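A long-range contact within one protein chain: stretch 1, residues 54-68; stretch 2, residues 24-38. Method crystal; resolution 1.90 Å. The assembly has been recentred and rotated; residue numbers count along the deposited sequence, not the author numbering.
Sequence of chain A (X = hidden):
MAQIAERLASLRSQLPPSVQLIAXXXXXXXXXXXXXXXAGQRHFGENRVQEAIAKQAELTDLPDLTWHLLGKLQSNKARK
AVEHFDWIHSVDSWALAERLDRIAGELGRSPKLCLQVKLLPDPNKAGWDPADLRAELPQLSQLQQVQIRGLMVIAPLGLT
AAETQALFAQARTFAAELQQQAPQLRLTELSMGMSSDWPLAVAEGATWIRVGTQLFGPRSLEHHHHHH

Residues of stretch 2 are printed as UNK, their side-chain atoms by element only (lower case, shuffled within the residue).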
# COMPACT_ATOMS: atom_id res chain seq x y z
N ALA A 54 15.95 7.75 5.64
CA ALA A 54 16.52 8.68 6.60
C ALA A 54 15.98 8.42 8.01
O ALA A 54 16.72 8.46 8.98
CB ALA A 54 16.25 10.13 6.18
N LYS A 55 14.72 8.08 8.10
CA LYS A 55 14.04 8.02 9.38
C LYS A 55 14.17 6.64 10.03
O LYS A 55 14.00 6.51 11.24
CB LYS A 55 12.57 8.26 9.10
CG LYS A 55 11.89 9.12 10.11
CD LYS A 55 10.45 9.33 9.69
CE LYS A 55 10.33 10.43 8.67
NZ LYS A 55 8.91 10.73 8.40
N GLN A 56 14.41 5.62 9.21
CA GLN A 56 14.44 4.22 9.66
C GLN A 56 15.58 3.84 10.60
O GLN A 56 15.37 2.97 11.45
CB GLN A 56 14.46 3.27 8.47
CG GLN A 56 13.15 3.25 7.74
CD GLN A 56 13.15 2.29 6.53
OE1 GLN A 56 14.22 1.86 6.04
NE2 GLN A 56 11.97 1.96 6.03
N ALA A 57 16.76 4.47 10.46
CA ALA A 57 17.96 3.96 11.17
C ALA A 57 17.84 3.94 12.69
O ALA A 57 18.18 2.92 13.31
CB ALA A 57 19.22 4.70 10.77
N GLU A 58 17.30 4.98 13.29
CA GLU A 58 17.13 4.97 14.77
C GLU A 58 16.08 4.00 15.30
O GLU A 58 16.08 3.65 16.50
CB GLU A 58 16.77 6.35 15.30
CG GLU A 58 17.96 7.31 15.36
CD GLU A 58 18.32 7.90 13.98
OE1 GLU A 58 17.55 7.71 13.01
OE2 GLU A 58 19.38 8.54 13.84
N LEU A 59 15.20 3.58 14.42
CA LEU A 59 14.03 2.82 14.81
C LEU A 59 14.21 1.31 14.64
O LEU A 59 13.27 0.55 14.92
CB LEU A 59 12.82 3.28 14.01
CG LEU A 59 12.39 4.73 14.21
CD1 LEU A 59 11.42 5.18 13.14
CD2 LEU A 59 11.80 4.99 15.59
N THR A 60 15.38 0.87 14.23
CA THR A 60 15.56 -0.59 14.05
C THR A 60 15.58 -1.43 15.32
O THR A 60 15.50 -2.67 15.24
CB THR A 60 16.84 -0.92 13.25
OG1 THR A 60 17.99 -0.41 13.91
CG2 THR A 60 16.73 -0.31 11.90
N ASP A 61 15.66 -0.79 16.49
CA ASP A 61 15.42 -1.56 17.71
C ASP A 61 14.03 -2.22 17.70
O ASP A 61 13.89 -3.30 18.27
CB ASP A 61 15.54 -0.67 18.96
CG ASP A 61 14.53 0.47 18.93
OD1 ASP A 61 14.65 1.21 17.91
OD2 ASP A 61 13.63 0.57 19.85
N LEU A 62 13.01 -1.60 17.06
CA LEU A 62 11.59 -2.04 17.15
C LEU A 62 11.43 -3.29 16.28
O LEU A 62 11.65 -3.22 15.08
CB LEU A 62 10.62 -0.92 16.69
CG LEU A 62 10.75 0.40 17.51
CD1 LEU A 62 9.92 1.52 16.88
CD2 LEU A 62 10.31 0.29 18.95
N PRO A 63 11.07 -4.42 16.90
CA PRO A 63 11.23 -5.70 16.17
C PRO A 63 10.14 -5.98 15.05
O PRO A 63 10.43 -6.68 14.06
CB PRO A 63 11.12 -6.73 17.31
CG PRO A 63 10.06 -6.10 18.18
CD PRO A 63 10.32 -4.60 18.15
N ASP A 64 8.95 -5.42 15.21
CA ASP A 64 7.75 -5.77 14.43
C ASP A 64 7.08 -4.53 13.81
O ASP A 64 5.88 -4.42 13.72
CB ASP A 64 6.84 -6.43 15.37
CG ASP A 64 6.66 -5.64 16.61
OD1 ASP A 64 7.43 -4.60 16.81
OD2 ASP A 64 5.75 -6.04 17.37
N LEU A 65 7.89 -3.55 13.48
CA LEU A 65 7.47 -2.39 12.76
C LEU A 65 7.46 -2.83 11.29
O LEU A 65 8.46 -3.33 10.80
CB LEU A 65 8.47 -1.25 13.06
CG LEU A 65 7.95 0.18 12.86
CD1 LEU A 65 9.08 1.12 13.22
CD2 LEU A 65 7.60 0.40 11.39
N THR A 66 6.33 -2.69 10.61
CA THR A 66 6.22 -2.98 9.22
C THR A 66 6.15 -1.67 8.39
O THR A 66 5.29 -0.82 8.66
CB THR A 66 4.97 -3.81 9.00
OG1 THR A 66 5.08 -5.02 9.71
CG2 THR A 66 4.75 -4.15 7.57
N TRP A 67 7.12 -1.50 7.44
CA TRP A 67 7.19 -0.32 6.60
C TRP A 67 6.54 -0.57 5.22
O TRP A 67 6.87 -1.58 4.53
CB TRP A 67 8.64 0.05 6.35
CG TRP A 67 9.31 0.66 7.58
CD1 TRP A 67 10.15 0.04 8.47
CD2 TRP A 67 9.14 1.97 8.05
NE1 TRP A 67 10.51 0.92 9.47
CE2 TRP A 67 9.92 2.12 9.21
CE3 TRP A 67 8.39 3.06 7.59
CZ2 TRP A 67 10.00 3.36 9.93
CZ3 TRP A 67 8.51 4.30 8.31
CH2 TRP A 67 9.25 4.40 9.47
N HIS A 68 5.75 0.39 4.82
CA HIS A 68 4.94 0.35 3.59
C HIS A 68 5.36 1.52 2.72
O HIS A 68 5.35 2.68 3.21
CB HIS A 68 3.47 0.52 3.95
CG HIS A 68 2.88 -0.61 4.74
ND1 HIS A 68 2.07 -1.56 4.16
CD2 HIS A 68 3.00 -0.96 6.03
CE1 HIS A 68 1.73 -2.46 5.07
NE2 HIS A 68 2.23 -2.09 6.23
N UNK A 24 0.53 6.97 8.10
CA UNK A 24 1.34 7.70 7.13
C UNK A 24 2.19 8.72 7.89
O UNK A 24 1.67 9.71 8.40
c UNK A 24 0.51 8.37 6.03
c UNK A 24 -0.34 7.35 5.29
c UNK A 24 1.44 9.14 5.09
N UNK A 25 3.48 8.42 7.99
CA UNK A 25 4.40 9.15 8.88
C UNK A 25 5.16 10.24 8.10
O UNK A 25 6.04 10.86 8.62
c UNK A 25 5.42 8.18 9.53
o UNK A 25 6.09 7.36 8.55
N UNK A 26 4.76 10.47 6.86
CA UNK A 26 5.42 11.40 5.94
C UNK A 26 5.86 12.71 6.50
O UNK A 26 7.01 13.12 6.22
c UNK A 26 4.82 12.93 3.92
n UNK A 26 1.50 12.16 2.38
c UNK A 26 4.52 11.68 4.71
c UNK A 26 2.44 13.17 3.02
c UNK A 26 3.93 12.98 2.68
N UNK A 27 5.04 13.42 7.25
CA UNK A 27 5.58 14.71 7.80
C UNK A 27 5.88 14.68 9.30
O UNK A 27 5.84 15.71 9.98
n UNK A 27 3.20 15.89 5.53
c UNK A 27 4.42 16.12 6.05
o UNK A 27 5.37 16.57 5.39
c UNK A 27 4.61 15.85 7.53
N UNK A 28 6.22 13.51 9.82
CA UNK A 28 6.32 13.33 11.21
C UNK A 28 7.61 12.68 11.60
O UNK A 28 8.04 11.73 10.96
n UNK A 28 1.95 14.19 11.11
c UNK A 28 2.35 14.77 12.23
c UNK A 28 3.84 13.25 11.68
c UNK A 28 5.14 12.51 11.75
n UNK A 28 3.50 14.22 12.59
c UNK A 28 2.89 13.27 10.73
N UNK A 29 8.19 13.12 12.72
CA UNK A 29 9.51 12.66 13.13
C UNK A 29 9.54 11.27 13.74
O UNK A 29 8.48 10.74 14.16
c UNK A 29 7.68 14.20 13.60
c UNK A 29 9.92 13.73 14.18
c UNK A 29 8.64 14.16 14.78
N UNK A 30 10.74 10.72 13.93
CA UNK A 30 10.90 9.41 14.54
C UNK A 30 10.25 9.36 15.95
O UNK A 30 9.71 8.36 16.38
c UNK A 30 12.38 9.04 14.60
N UNK A 31 10.28 10.50 16.66
CA UNK A 31 9.76 10.47 18.03
C UNK A 31 8.25 10.24 18.07
O UNK A 31 7.75 9.62 19.02
c UNK A 31 10.11 11.77 18.70
N UNK A 32 7.52 10.75 17.07
CA UNK A 32 6.09 10.52 16.89
C UNK A 32 5.79 9.08 16.54
O UNK A 32 4.81 8.55 17.05
c UNK A 32 5.54 11.42 15.80
N UNK A 33 6.62 8.47 15.71
CA UNK A 33 6.53 7.04 15.40
C UNK A 33 6.72 6.20 16.67
O UNK A 33 5.92 5.27 16.88
c UNK A 33 7.14 7.28 12.98
c UNK A 33 7.53 6.58 14.30
c UNK A 33 7.55 5.07 14.15
c UNK A 33 8.15 7.09 11.87
N UNK A 34 7.68 6.55 17.54
CA UNK A 34 7.78 5.85 18.80
C UNK A 34 6.58 6.00 19.68
O UNK A 34 6.10 4.99 20.24
c UNK A 34 10.31 5.83 18.95
n UNK A 34 12.29 3.16 19.60
c UNK A 34 9.00 6.26 19.59
n UNK A 34 14.10 3.85 18.46
c UNK A 34 11.45 5.92 19.95
n UNK A 34 12.68 5.39 19.31
c UNK A 34 12.99 4.13 19.12
N UNK A 35 6.02 7.22 19.76
CA UNK A 35 4.76 7.42 20.49
C UNK A 35 3.60 6.54 19.94
O UNK A 35 2.83 5.95 20.74
o UNK A 35 3.81 11.62 21.32
c UNK A 35 4.39 8.91 20.60
c UNK A 35 3.22 9.24 21.49
o UNK A 35 1.80 11.07 22.05
c UNK A 35 2.93 10.74 21.63
N UNK A 36 3.46 6.49 18.62
CA UNK A 36 2.47 5.65 18.00
C UNK A 36 2.67 4.20 18.25
O UNK A 36 1.70 3.48 18.51
c UNK A 36 2.37 5.93 16.51
N UNK A 37 3.91 3.76 18.20
CA UNK A 37 4.27 2.38 18.53
C UNK A 37 3.86 2.00 19.97
O UNK A 37 3.27 0.94 20.22
c UNK A 37 6.82 -1.19 19.71
c UNK A 37 6.43 0.15 19.57
o UNK A 37 7.35 -3.25 18.74
c UNK A 37 6.17 0.71 18.33
c UNK A 37 5.74 2.16 18.23
c UNK A 37 6.33 -0.07 17.21
c UNK A 37 6.98 -1.94 18.57
c UNK A 37 6.76 -1.42 17.33
N UNK A 38 4.10 2.90 20.90
CA UNK A 38 3.74 2.65 22.28
C UNK A 38 2.26 2.52 22.42
O UNK A 38 1.81 1.82 23.27
c UNK A 38 4.25 3.80 23.14
O HOH W 1 9.06 11.77 5.64

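Position 24 carries three carbons, forked at the first, and lies out of reach of stretch 1: Val-24. Position 25 has one carbon and one oxygen, the oxygen 3.9 Å from Trp-67 CZ3, at the edge of the indole: Ser-25. Position 26 runs four carbons to a nitrogen and points away: Lys-26. Its backbone does the work: Lys-26 O accepts from a water 2.5 Å off, and that water accepts from Lys-55 NZ at 3.0 Å. Position 27, two carbons with an oxygen and a nitrogen on the second, also points away: Asn-27. Position 28 bears one carbon, then a five-membered ring of three carbons and two nitrogens, whose end leads away: His-28. It closes a type I turn begun at Ser-25, and Lys-55 NZ donates to His-28 O at 2.9 Å.

At position 29 three carbons close onto the backbone nitrogen: Pro-29, the N-cap of the helix that follows. Position 30 has one carbon, near Leu-59: Ala-30. Its CB lies 4.2 Å from Leu-59 CD2, where the backbones come close, CA of Ala-30 to CA of Lys-55 being 6.2 Å. Positions 31 and 32, one carbon each, do not touch stretch 1: Ala-31 and Ala-32.

Position 33 has four carbons, forked at the first; the end of its longer arm lies near Trp-67, Leu-59 and Lys-55: Ile-33. Its CD1 reaches Trp-67 CH2 at 3.8 Å and Leu-59 CD1 at 4.0 Å, while Ile-33 CG2 meets Leu-65 CD1 at 4.3 Å. Position 34 extends three carbons, a nitrogen, then a carbon with two nitrogens that face the carboxylate of Asp-61: Arg-34. It forms a two-pronged salt bridge, NH2 to Asp-61 OD1 at 2.8 Å and NH1 to Asp-61 OD2 at 2.9 Å, with Leu-59 CD2 over one guanidinium face.

Position 35, three carbons ending in two oxygens, makes no contact with stretch 1: Glu-35. Nor does position 36, a single carbon: Ala-36. Position 37 holds one carbon, then a six-carbon ring bearing an oxygen; the oxygen meets Asp-64 and the ring packs against Leu-62: Tyr-37. Its OH donates a very short bond, 2.4 Å, to Asp-64 OD1, and Leu-62 CD2 sits over the ring face, 3.9 Å from its centroid, as a CH-pi contact. Position 38, one carbon, is out of reach: Ala-38.

The rule is spacing: Ala-30, Ile-33, Arg-34 and Tyr-37 put one side of the helix against stretch 1, combining packing with directed polar bonds. Before the helix, Lys-55 reaches backbone carbonyls directly and through water.

Stretch 2 24-38: VSKNHPAAAIREAYA
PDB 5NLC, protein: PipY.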